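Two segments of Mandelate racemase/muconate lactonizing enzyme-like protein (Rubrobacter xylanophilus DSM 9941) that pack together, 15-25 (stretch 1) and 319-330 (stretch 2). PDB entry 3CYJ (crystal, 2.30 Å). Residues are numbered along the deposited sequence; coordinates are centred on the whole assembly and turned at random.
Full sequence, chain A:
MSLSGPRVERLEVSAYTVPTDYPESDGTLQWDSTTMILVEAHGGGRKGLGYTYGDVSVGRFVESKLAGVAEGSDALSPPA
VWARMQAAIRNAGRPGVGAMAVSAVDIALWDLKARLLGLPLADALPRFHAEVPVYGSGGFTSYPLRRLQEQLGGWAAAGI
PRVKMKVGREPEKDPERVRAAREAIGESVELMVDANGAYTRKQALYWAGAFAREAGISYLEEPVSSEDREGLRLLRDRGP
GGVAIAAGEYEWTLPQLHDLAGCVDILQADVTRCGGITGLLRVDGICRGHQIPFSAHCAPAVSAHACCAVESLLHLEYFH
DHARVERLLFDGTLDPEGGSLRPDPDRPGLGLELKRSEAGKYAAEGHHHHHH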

# COMPACT_ATOMS: atom_id res chain seq x y z
N ALA A 15 41.52 12.61 -23.94
CA ALA A 15 41.18 12.93 -22.57
C ALA A 15 42.12 13.98 -22.08
O ALA A 15 43.27 14.07 -22.51
CB ALA A 15 41.26 11.67 -21.66
N TYR A 16 41.63 14.80 -21.15
CA TYR A 16 42.41 15.90 -20.61
C TYR A 16 42.14 15.96 -19.13
O TYR A 16 40.98 15.79 -18.68
CB TYR A 16 42.02 17.22 -21.28
CG TYR A 16 41.98 17.06 -22.76
CD1 TYR A 16 43.15 17.24 -23.55
CD2 TYR A 16 40.82 16.64 -23.39
CE1 TYR A 16 43.13 17.04 -24.91
CE2 TYR A 16 40.79 16.42 -24.73
CZ TYR A 16 41.95 16.63 -25.51
OH TYR A 16 41.89 16.41 -26.89
N THR A 17 43.20 16.21 -18.38
CA THR A 17 43.11 16.35 -16.95
C THR A 17 43.57 17.74 -16.59
O THR A 17 44.64 18.15 -17.01
CB THR A 17 44.02 15.30 -16.22
OG1 THR A 17 43.62 13.98 -16.61
CG2 THR A 17 43.96 15.44 -14.69
N VAL A 18 42.76 18.45 -15.81
CA VAL A 18 43.02 19.83 -15.40
C VAL A 18 42.93 20.00 -13.87
O VAL A 18 41.88 19.73 -13.24
CB VAL A 18 41.98 20.80 -16.04
CG1 VAL A 18 42.28 22.22 -15.66
CG2 VAL A 18 41.92 20.61 -17.58
N PRO A 19 44.04 20.45 -13.24
CA PRO A 19 43.97 20.76 -11.83
C PRO A 19 42.85 21.75 -11.53
O PRO A 19 42.62 22.65 -12.28
CB PRO A 19 45.35 21.42 -11.55
CG PRO A 19 46.25 20.76 -12.56
CD PRO A 19 45.38 20.71 -13.80
N THR A 20 42.19 21.55 -10.40
CA THR A 20 41.28 22.53 -9.83
C THR A 20 42.11 23.75 -9.43
O THR A 20 43.32 23.63 -9.19
CB THR A 20 40.52 21.95 -8.59
OG1 THR A 20 41.46 21.38 -7.66
CG2 THR A 20 39.58 20.80 -9.01
N ASP A 21 41.48 24.92 -9.33
CA ASP A 21 42.21 26.11 -8.93
C ASP A 21 42.44 26.21 -7.40
O ASP A 21 43.05 27.15 -6.91
CB ASP A 21 41.59 27.39 -9.55
CG ASP A 21 40.12 27.60 -9.13
OD1 ASP A 21 39.58 26.81 -8.34
OD2 ASP A 21 39.49 28.59 -9.59
N TYR A 22 41.95 25.24 -6.63
CA TYR A 22 42.14 25.20 -5.18
C TYR A 22 41.84 23.76 -4.81
O TYR A 22 41.17 23.06 -5.59
CB TYR A 22 41.15 26.15 -4.49
CG TYR A 22 41.42 26.41 -3.02
CD1 TYR A 22 42.41 27.32 -2.62
CD2 TYR A 22 40.65 25.78 -2.02
CE1 TYR A 22 42.67 27.58 -1.23
CE2 TYR A 22 40.89 26.04 -0.64
CZ TYR A 22 41.91 26.94 -0.26
OH TYR A 22 42.15 27.18 1.08
N PRO A 23 42.35 23.26 -3.66
CA PRO A 23 41.88 21.88 -3.28
C PRO A 23 40.35 21.88 -3.01
O PRO A 23 39.84 22.78 -2.32
CB PRO A 23 42.62 21.57 -1.96
CG PRO A 23 43.55 22.74 -1.67
CD PRO A 23 43.36 23.81 -2.74
N GLU A 24 39.62 20.88 -3.52
CA GLU A 24 38.16 20.93 -3.39
C GLU A 24 37.59 19.71 -2.68
O GLU A 24 38.12 18.60 -2.77
CB GLU A 24 37.51 21.11 -4.78
CG GLU A 24 37.77 22.50 -5.42
CD GLU A 24 37.16 22.62 -6.81
OE1 GLU A 24 36.43 21.70 -7.21
OE2 GLU A 24 37.39 23.61 -7.52
N SER A 25 36.48 19.90 -1.97
CA SER A 25 35.88 18.75 -1.31
C SER A 25 34.39 19.01 -1.11
O SER A 25 33.90 20.15 -1.26
CB SER A 25 36.56 18.49 0.02
OG SER A 25 36.28 19.57 0.90
N PHE A 319 28.40 24.75 -12.92
CA PHE A 319 29.34 24.13 -11.97
C PHE A 319 30.75 24.67 -12.13
O PHE A 319 31.32 24.63 -13.23
CB PHE A 319 29.34 22.60 -12.12
CG PHE A 319 30.18 21.90 -11.05
CD1 PHE A 319 29.98 22.19 -9.70
CD2 PHE A 319 31.13 20.99 -11.40
CE1 PHE A 319 30.70 21.56 -8.70
CE2 PHE A 319 31.88 20.31 -10.40
CZ PHE A 319 31.67 20.61 -9.05
N HIS A 320 31.30 25.20 -11.05
CA HIS A 320 32.63 25.83 -11.09
C HIS A 320 33.66 25.00 -11.84
O HIS A 320 34.14 25.43 -12.88
CB HIS A 320 33.14 26.15 -9.67
CG HIS A 320 34.57 26.59 -9.64
ND1 HIS A 320 35.00 27.80 -10.17
CD2 HIS A 320 35.68 25.99 -9.14
CE1 HIS A 320 36.32 27.90 -10.02
NE2 HIS A 320 36.75 26.82 -9.38
N ASP A 321 33.99 23.81 -11.35
CA ASP A 321 35.03 22.99 -12.02
C ASP A 321 34.86 22.97 -13.53
O ASP A 321 35.83 23.06 -14.28
CB ASP A 321 35.04 21.56 -11.53
CG ASP A 321 35.36 21.43 -10.05
OD1 ASP A 321 35.38 22.43 -9.33
OD2 ASP A 321 35.58 20.30 -9.56
N HIS A 322 33.60 22.83 -13.96
CA HIS A 322 33.31 22.52 -15.33
C HIS A 322 33.28 23.72 -16.19
O HIS A 322 33.84 23.69 -17.30
CB HIS A 322 31.99 21.76 -15.45
CG HIS A 322 32.06 20.40 -14.86
ND1 HIS A 322 30.96 19.56 -14.76
CD2 HIS A 322 33.10 19.73 -14.30
CE1 HIS A 322 31.33 18.43 -14.19
NE2 HIS A 322 32.62 18.51 -13.90
N ALA A 323 32.59 24.76 -15.74
CA ALA A 323 32.65 26.06 -16.39
C ALA A 323 34.13 26.43 -16.68
O ALA A 323 34.52 26.72 -17.81
CB ALA A 323 32.00 27.12 -15.52
N ARG A 324 34.96 26.37 -15.65
CA ARG A 324 36.38 26.71 -15.78
C ARG A 324 37.13 25.82 -16.79
O ARG A 324 37.80 26.31 -17.67
CB ARG A 324 37.05 26.64 -14.41
CG ARG A 324 38.57 26.81 -14.38
CD ARG A 324 39.05 26.76 -12.90
NE ARG A 324 40.49 26.95 -12.81
CZ ARG A 324 41.38 25.98 -12.87
NH1 ARG A 324 40.99 24.71 -12.95
NH2 ARG A 324 42.68 26.27 -12.83
N VAL A 325 36.99 24.50 -16.69
CA VAL A 325 37.60 23.58 -17.67
C VAL A 325 37.08 23.82 -19.10
O VAL A 325 37.81 23.66 -20.06
CB VAL A 325 37.36 22.10 -17.23
CG1 VAL A 325 37.53 21.08 -18.40
CG2 VAL A 325 38.26 21.74 -16.05
N GLU A 326 35.79 24.15 -19.23
CA GLU A 326 35.22 24.38 -20.55
C GLU A 326 35.78 25.68 -21.20
O GLU A 326 36.08 25.67 -22.37
CB GLU A 326 33.68 24.30 -20.51
CG GLU A 326 33.16 22.86 -20.40
CD GLU A 326 31.81 22.68 -19.62
OE1 GLU A 326 31.03 23.65 -19.48
OE2 GLU A 326 31.52 21.54 -19.19
N ARG A 327 35.94 26.76 -20.43
CA ARG A 327 36.48 28.03 -20.93
C ARG A 327 37.95 27.89 -21.28
O ARG A 327 38.45 28.52 -22.22
CB ARG A 327 36.31 29.19 -19.91
N LEU A 328 38.66 27.08 -20.51
CA LEU A 328 40.06 26.81 -20.71
C LEU A 328 40.29 25.97 -21.95
O LEU A 328 41.26 26.19 -22.67
CB LEU A 328 40.55 26.05 -19.48
CG LEU A 328 42.03 25.79 -19.20
CD1 LEU A 328 42.90 27.07 -19.23
CD2 LEU A 328 42.19 25.07 -17.84
N LEU A 329 39.39 25.01 -22.24
CA LEU A 329 39.61 24.07 -23.34
C LEU A 329 38.88 24.38 -24.65
O LEU A 329 39.29 23.89 -25.71
CB LEU A 329 39.30 22.63 -22.93
CG LEU A 329 40.09 21.91 -21.85
CD1 LEU A 329 39.73 20.48 -21.99
CD2 LEU A 329 41.59 22.08 -22.03
N PHE A 330 37.80 25.15 -24.59
CA PHE A 330 37.03 25.43 -25.77
C PHE A 330 36.93 26.92 -26.03
O PHE A 330 36.90 27.71 -25.09
CB PHE A 330 35.59 24.94 -25.62
CG PHE A 330 35.45 23.46 -25.45
CD1 PHE A 330 34.85 22.95 -24.29
CD2 PHE A 330 35.85 22.58 -26.47
CE1 PHE A 330 34.69 21.58 -24.11
CE2 PHE A 330 35.70 21.21 -26.31
CZ PHE A 330 35.13 20.70 -25.13

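A strand packed on a helix can place apolar contacts along one part of the interface and polar ones along another; here the polar contacts run from P19 to E24. The contact between residues 15-25 and helix 320-329 illustrates the principle, with D21 and E24 lying past strand 15-20. The N-to-C directions of that strand and the helix differ by 128° and the axes approach to 9.8 Å, so the CA of Y16 is nearest that of L329, near the helix C-terminus, and the CA of T20 nearest that of D321, near its start.

The apolar contacts follow from strand alternation: Y16 and V18 direct their CA-to-CB bonds toward the helix, whereas T17 between them points away. V18 is the hub, with CB 3.8 Å from CG2 of V325 and CG1 3.6 Å from CD2 of L328, residues three apart on the helix. Two residues earlier in the strand, CB of Y16 meets CD1 of L329 at 4.0 Å.

Two hydrogen bonds across the stretches are clear from the geometry. R324, extended with its first three chi angles all t, carries NH1 to the backbone O of P19 (2.7 Å), an acceptor lying near the guanidinium plane. H320 donates from NE2 to OD1 of D21 at 3.0 Å, in line with the ring edge.

Charge works less directionally. OD2 of D21 and NE of R324 form a long salt bridge at 3.7 Å, but the oxygen sits well out of the guanidinium plane, leaving electrostatic attraction without an N-H aimed at it. CB of D21 instead covers one guanidinium face, 3.5 Å from NE of R324.

The most striking pair is acidic. OE1 of E24 and OD1 of D321 are 2.5 Å apart, a separation at which like charges should repel; one of the carboxyl groups probably holds a proton and donates it. OE2 of E24 also makes a close contact at the H320 ring edge, 3.3 Å from CD2 of H320.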